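PDB 5DIY: hyaluronidase from Thermobaculum terrenum, which probably removes O-linked N-acetylglucosamine from proteins as a family 84 glycoside hydrolase (O-GlcNAcase). Local coordinates for residues Phe4-Ile9 / Gly253-Pro258. Sequence-based numbering, arbitrary orientation.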
ATOM      1  N   PHE C   4       8.301 -12.245 -16.926  1.00 35.56           N
ATOM      2  CA  PHE C   4       8.473 -12.654 -15.530  1.00 34.41           C
ATOM      3  C   PHE C   4       7.970 -14.083 -15.313  1.00 35.56           C
ATOM      4  O   PHE C   4       6.818 -14.389 -15.635  1.00 36.37           O
ATOM      5  CB  PHE C   4       7.729 -11.691 -14.599  1.00 33.25           C
ATOM      6  CG  PHE C   4       8.340 -10.321 -14.531  1.00 31.68           C
ATOM      7  CD1 PHE C   4       9.432 -10.075 -13.708  1.00 30.99           C
ATOM      8  CD2 PHE C   4       7.835  -9.277 -15.302  1.00 30.75           C
ATOM      9  CE1 PHE C   4      10.002  -8.812 -13.642  1.00 30.65           C
ATOM     10  CE2 PHE C   4       8.402  -8.017 -15.243  1.00 30.07           C
ATOM     11  CZ  PHE C   4       9.486  -7.783 -14.411  1.00 30.12           C
ATOM     12  N   ARG C   5       8.826 -14.941 -14.752  1.00 35.74           N
ATOM     13  CA  ARG C   5       8.454 -16.324 -14.432  1.00 36.95           C
ATOM     14  C   ARG C   5       7.371 -16.371 -13.348  1.00 35.58           C
ATOM     15  O   ARG C   5       6.393 -17.109 -13.479  1.00 34.04           O
ATOM     16  CB  ARG C   5       9.676 -17.142 -13.978  1.00 39.06           C
ATOM     17  CG  ARG C   5       9.485 -18.650 -14.087  1.00 42.49           C
ATOM     18  CD  ARG C   5      10.357 -19.424 -13.108  1.00 45.79           C
ATOM     19  NE  ARG C   5      11.781 -19.101 -13.234  1.00 48.76           N
ATOM     20  CZ  ARG C   5      12.744 -19.528 -12.411  1.00 49.86           C
ATOM     21  NH1 ARG C   5      12.471 -20.324 -11.373  1.00 50.35           N
ATOM     22  NH2 ARG C   5      14.005 -19.156 -12.634  1.00 49.88           N
ATOM     23  N   TYR C   6       7.560 -15.593 -12.283  1.00 35.07           N
ATOM     24  CA  TYR C   6       6.580 -15.484 -11.201  1.00 35.61           C
ATOM     25  C   TYR C   6       5.887 -14.121 -11.292  1.00 33.07           C
ATOM     26  O   TYR C   6       6.538 -13.067 -11.226  1.00 30.80           O
ATOM     27  CB  TYR C   6       7.243 -15.690  -9.832  1.00 38.94           C
ATOM     28  CG  TYR C   6       7.981 -17.015  -9.698  1.00 42.83           C
ATOM     29  CD1 TYR C   6       7.322 -18.228  -9.914  1.00 45.39           C
ATOM     30  CD2 TYR C   6       9.336 -17.061  -9.345  1.00 46.35           C
ATOM     31  CE1 TYR C   6       7.989 -19.446  -9.796  1.00 47.54           C
ATOM     32  CE2 TYR C   6      10.010 -18.274  -9.221  1.00 47.69           C
ATOM     33  CZ  TYR C   6       9.329 -19.464  -9.447  1.00 49.23           C
ATOM     34  OH  TYR C   6       9.981 -20.676  -9.330  1.00 52.96           O
ATOM     35  N   ARG C   7       4.570 -14.168 -11.485  1.00 30.02           N
ATOM     36  CA  ARG C   7       3.724 -12.985 -11.623  1.00 29.37           C
ATOM     37  C   ARG C   7       2.676 -13.101 -10.543  1.00 28.41           C
ATOM     38  O   ARG C   7       1.612 -13.668 -10.779  1.00 27.90           O
ATOM     39  CB  ARG C   7       3.069 -12.977 -13.006  1.00 29.37           C
ATOM     40  CG  ARG C   7       4.055 -12.777 -14.142  1.00 28.75           C
ATOM     41  CD  ARG C   7       3.355 -12.732 -15.487  1.00 29.08           C
ATOM     42  NE  ARG C   7       2.574 -13.938 -15.770  1.00 28.95           N
ATOM     43  CZ  ARG C   7       3.073 -15.119 -16.139  1.00 28.92           C
ATOM     44  NH1 ARG C   7       4.385 -15.315 -16.262  1.00 29.20           N
ATOM     45  NH2 ARG C   7       2.244 -16.130 -16.377  1.00 29.59           N
ATOM     46  N   GLY C   8       2.978 -12.580  -9.353  1.00 27.59           N
ATOM     47  CA  GLY C   8       2.269 -13.004  -8.154  1.00 27.49           C
ATOM     48  C   GLY C   8       1.629 -11.987  -7.235  1.00 26.80           C
ATOM     49  O   GLY C   8       1.844 -10.778  -7.347  1.00 27.51           O
ATOM     50  N   ILE C   9       0.816 -12.519  -6.329  1.00 25.28           N
ATOM     51  CA  ILE C   9       0.305 -11.792  -5.185  1.00 24.95           C
ATOM     52  C   ILE C   9       0.847 -12.482  -3.947  1.00 24.16           C
ATOM     53  O   ILE C   9       0.755 -13.702  -3.831  1.00 23.26           O
ATOM     54  CB  ILE C   9      -1.241 -11.787  -5.150  1.00 25.54           C
ATOM     55  CG1 ILE C   9      -1.777 -10.933  -6.307  1.00 26.33           C
ATOM     56  CG2 ILE C   9      -1.742 -11.256  -3.807  1.00 25.24           C
ATOM     57  CD1 ILE C   9      -3.273 -11.009  -6.511  1.00 26.91           C
ATOM     58  N   GLY C 253      11.036 -12.595 -10.652  1.00 26.12           N
ATOM     59  CA  GLY C 253       9.601 -12.354 -10.557  1.00 24.96           C
ATOM     60  C   GLY C 253       9.257 -11.281  -9.544  1.00 24.41           C
ATOM     61  O   GLY C 253      10.132 -10.790  -8.823  1.00 22.95           O
ATOM     62  N   ILE C 254       7.977 -10.908  -9.505  1.00 23.54           N
ATOM     63  CA  ILE C 254       7.486  -9.890  -8.585  1.00 23.48           C
ATOM     64  C   ILE C 254       6.207 -10.385  -7.939  1.00 22.89           C
ATOM     65  O   ILE C 254       5.282 -10.794  -8.637  1.00 23.23           O
ATOM     66  CB  ILE C 254       7.209  -8.529  -9.283  1.00 23.48           C
ATOM     67  CG1 ILE C 254       8.396  -8.120 -10.174  1.00 23.65           C
ATOM     68  CG2 ILE C 254       6.888  -7.461  -8.237  1.00 23.56           C
ATOM     69  CD1 ILE C 254       8.274  -6.770 -10.854  1.00 24.05           C
ATOM     70  N   TYR C 255       6.173 -10.346  -6.608  1.00 22.80           N
ATOM     71  CA  TYR C 255       4.942 -10.533  -5.841  1.00 23.33           C
ATOM     72  C   TYR C 255       4.493  -9.190  -5.245  1.00 22.76           C
ATOM     73  O   TYR C 255       5.265  -8.534  -4.541  1.00 21.66           O
ATOM     74  CB  TYR C 255       5.158 -11.542  -4.712  1.00 23.50           C
ATOM     75  CG  TYR C 255       5.358 -12.969  -5.164  1.00 23.89           C
ATOM     76  CD1 TYR C 255       6.590 -13.397  -5.661  1.00 24.25           C
ATOM     77  CD2 TYR C 255       4.323 -13.902  -5.071  1.00 24.11           C
ATOM     78  CE1 TYR C 255       6.785 -14.710  -6.064  1.00 24.84           C
ATOM     79  CE2 TYR C 255       4.505 -15.219  -5.471  1.00 24.59           C
ATOM     80  CZ  TYR C 255       5.738 -15.621  -5.964  1.00 24.95           C
ATOM     81  OH  TYR C 255       5.927 -16.922  -6.358  1.00 24.89           O
ATOM     82  N   ALA C 256       3.248  -8.802  -5.520  1.00 22.94           N
ATOM     83  CA  ALA C 256       2.673  -7.576  -4.964  1.00 23.50           C
ATOM     84  C   ALA C 256       2.009  -7.879  -3.632  1.00 23.59           C
ATOM     85  O   ALA C 256       1.170  -8.776  -3.557  1.00 23.75           O
ATOM     86  CB  ALA C 256       1.660  -6.982  -5.927  1.00 23.61           C
ATOM     87  N   ASN C 257       2.392  -7.150  -2.584  1.00 23.69           N
ATOM     88  CA  ASN C 257       1.674  -7.197  -1.310  1.00 24.40           C
ATOM     89  C   ASN C 257       0.472  -6.228  -1.365  1.00 25.25           C
ATOM     90  O   ASN C 257       0.667  -5.007  -1.403  1.00 25.30           O
ATOM     91  CB  ASN C 257       2.606  -6.851  -0.136  1.00 24.19           C
ATOM     92  CG  ASN C 257       2.050  -7.289   1.215  1.00 24.36           C
ATOM     93  OD1 ASN C 257       1.052  -8.002   1.294  1.00 24.71           O
ATOM     94  ND2 ASN C 257       2.695  -6.865   2.284  1.00 24.49           N
ATOM     95  N   PRO C 258      -0.767  -6.763  -1.378  1.00 25.39           N
ATOM     96  CA  PRO C 258      -1.946  -5.916  -1.560  1.00 25.22           C
ATOM     97  C   PRO C 258      -2.518  -5.349  -0.264  1.00 25.08           C
ATOM     98  O   PRO C 258      -1.970  -5.565   0.816  1.00 25.05           O
ATOM     99  CB  PRO C 258      -2.943  -6.876  -2.213  1.00 25.74           C
ATOM    100  CG  PRO C 258      -2.596  -8.203  -1.629  1.00 25.92           C
ATOM    101  CD  PRO C 258      -1.156  -8.176  -1.223  1.00 25.30           C
TER
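Y255 sets its ring against G8 of the neighbouring parallel strand, on the barrel-interior face that both share with Y6. From CB, which leaves the strand on this face, the first torsion (chi1 -70°) sets CG beside the backbone N. CD2 then lies 3.8 Å from G8 CA and brings the ring edge to I9 O, near the ring plane. A side chain at G8 would collide with CD2, and CE2 lies a little farther from G8 CA. On the other side of the ring's long axis CE1 comes 3.9 Å from Y6 CB, and the OH ends against Y6 CB and CG. An alanine in place of Y255 would probably open a gap beside G8 and leave Y6 without this aromatic partner. Three backbone hydrogen bonds join the strands, I254 N to Y6 O, G8 N to I254 O and A256 N to G8 O. Toward helix 262-277, I254 CD1 meets F4 CE1 at 3.9 Å; farther on, I9 CG2 touches P258 CG. N257, just beyond the bonded ladder, touches the N-acetylglucosamine and accepts a hydrogen bond from G12. Strand 6-11 thus meets strand 251-256 to close the eight-stranded TIM barrel, backbone bonds setting the parallel register while largely nonpolar contacts pack both faces of the seam.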